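Local coordinates for TatD-related deoxyribonuclease (Thermotoga maritima, PDB 1J6O), which probably acts as a metal-dependent deoxyribonuclease of the TatD family, hydrolysing ester bonds in DNA, at residues L244-E248 with A249-E253. Sequence-based numbering, arbitrary orientation.
Sequences LGVPE and AKVDE
The carbonyl of Pro247, the N-cap of helix 248-264, starts the helix by meeting two backbone amides of its first turn. Lys250 N donates to Pro247 O at 2.9 Å, standing well above the carbonyl plane, while Val251 N reaches the same oxygen in a weak bond of 3.4 Å. One residue on, the regular helical pattern is set: Asp252 N binds Glu248 O at 2.9 Å, with an N-H...O angle of 171°. The link from helix 233-244, on the outside of a TIM-barrel fold and away from the predicted metal sites, is a compact worked example of how one short linker can end one helix and begin another. Gly245, with positive phi, is the C' residue of a Schellman motif closing helix 233-244, and two residues later Pro247 opens the next. Val246, between them, turns CG2 into the new helix, 3.9 Å from CG2 of Val251, the two side chains crossing at about a right angle; the same methyl also meets CB of Lys250. Deeper in, Val251 continues the apolar contact onto Leu206 and Ile240. With CG anti to its own carbonyl carbon (chi1 -69°), Asp252 lays its carboxylate alongside Glu248 O without bonding to it, OD2 at 3.4 Å from that oxygen; the link comes from the amide. Its side chain also touches Val237 of helix 233-244. An alanine at Asp252 would remove the carboxylate and would probably leave a gap against Val237 and beside the carbonyl of Glu248. On the outer side, the methylenes of Lys250 lie obliquely across the proline ring, the chain bending at chi2 and chi4 so that NZ comes to 3.9 Å from Pro247 CG; the pair is tight, Lys250 CG coming to 3.4 Å from Pro247 CD.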
loop_
_atom_site.group_PDB
_atom_site.type_symbol
_atom_site.label_atom_id
_atom_site.label_comp_id
_atom_site.label_asym_id
_atom_site.label_seq_id
_atom_site.Cartn_x
_atom_site.Cartn_y
_atom_site.Cartn_z
ATOM N N LEU A 244 -7.519 12.387 -15.972
ATOM C CA LEU A 244 -7.278 13.733 -15.463
ATOM C C LEU A 244 -6.918 14.723 -16.547
ATOM O O LEU A 244 -6.801 15.915 -16.275
ATOM C CB LEU A 244 -6.146 13.725 -14.442
ATOM C CG LEU A 244 -6.438 13.014 -13.119
ATOM C CD1 LEU A 244 -5.156 12.945 -12.318
ATOM C CD2 LEU A 244 -7.508 13.757 -12.354
ATOM N N GLY A 245 -6.731 14.221 -17.761
ATOM C CA GLY A 245 -6.373 15.088 -18.863
ATOM C C GLY A 245 -5.022 15.762 -18.666
ATOM O O GLY A 245 -4.870 16.951 -18.991
ATOM N N VAL A 246 -4.035 15.034 -18.134
ATOM C CA VAL A 246 -2.706 15.609 -17.916
ATOM C C VAL A 246 -1.598 14.693 -18.458
ATOM O O VAL A 246 -1.824 13.510 -18.712
ATOM C CB VAL A 246 -2.436 15.907 -16.399
ATOM C CG1 VAL A 246 -3.551 16.781 -15.832
ATOM C CG2 VAL A 246 -2.323 14.605 -15.597
ATOM N N PRO A 247 -0.393 15.236 -18.675
ATOM C CA PRO A 247 0.687 14.383 -19.189
ATOM C C PRO A 247 1.042 13.247 -18.201
ATOM O O PRO A 247 0.861 13.394 -16.982
ATOM C CB PRO A 247 1.853 15.361 -19.359
ATOM C CG PRO A 247 1.190 16.699 -19.523
ATOM C CD PRO A 247 0.023 16.643 -18.574
ATOM N N GLU A 248 1.543 12.122 -18.715
ATOM C CA GLU A 248 1.911 11.007 -17.839
ATOM C C GLU A 248 3.051 11.473 -16.943
ATOM O O GLU A 248 3.217 10.999 -15.818
ATOM C CB GLU A 248 2.342 9.780 -18.660
ATOM C CG GLU A 248 1.205 9.136 -19.423
ATOM C CD GLU A 248 1.633 7.888 -20.168
ATOM O OE1 GLU A 248 2.842 7.763 -20.469
ATOM O OE2 GLU A 248 0.765 7.042 -20.469
ATOM N N ALA A 249 3.834 12.420 -17.444
ATOM C CA ALA A 249 4.937 12.935 -16.665
ATOM C C ALA A 249 4.393 13.601 -15.408
ATOM O O ALA A 249 5.041 13.569 -14.360
ATOM C CB ALA A 249 5.732 13.951 -17.477
ATOM N N LYS A 250 3.209 14.203 -15.501
ATOM C CA LYS A 250 2.626 14.872 -14.332
ATOM C C LYS A 250 2.158 13.873 -13.289
ATOM O O LYS A 250 2.291 14.111 -12.079
ATOM C CB LYS A 250 1.447 15.785 -14.718
ATOM C CG LYS A 250 1.817 16.947 -15.660
ATOM C CD LYS A 250 1.131 18.263 -15.224
ATOM C CE LYS A 250 1.096 19.273 -16.363
ATOM N NZ LYS A 250 2.446 19.435 -16.991
ATOM N N VAL A 251 1.603 12.764 -13.755
ATOM C CA VAL A 251 1.132 11.747 -12.835
ATOM C C VAL A 251 2.338 11.117 -12.124
ATOM O O VAL A 251 2.340 10.944 -10.904
ATOM C CB VAL A 251 0.365 10.642 -13.569
ATOM C CG1 VAL A 251 -0.201 9.684 -12.555
ATOM C CG2 VAL A 251 -0.757 11.250 -14.417
ATOM N N ASP A 252 3.366 10.791 -12.897
ATOM C CA ASP A 252 4.569 10.180 -12.337
ATOM C C ASP A 252 5.270 11.061 -11.330
ATOM O O ASP A 252 5.655 10.595 -10.269
ATOM C CB ASP A 252 5.593 9.843 -13.419
ATOM C CG ASP A 252 5.159 8.705 -14.326
ATOM O OD1 ASP A 252 4.356 7.860 -13.918
ATOM O OD2 ASP A 252 5.652 8.654 -15.476
ATOM N N GLU A 253 5.465 12.333 -11.672
ATOM C CA GLU A 253 6.139 13.235 -10.761
ATOM C C GLU A 253 5.427 13.387 -9.446
ATOM O O GLU A 253 6.042 13.256 -8.384
ATOM C CB GLU A 253 6.330 14.620 -11.390
ATOM C CG GLU A 253 6.970 15.594 -10.420
#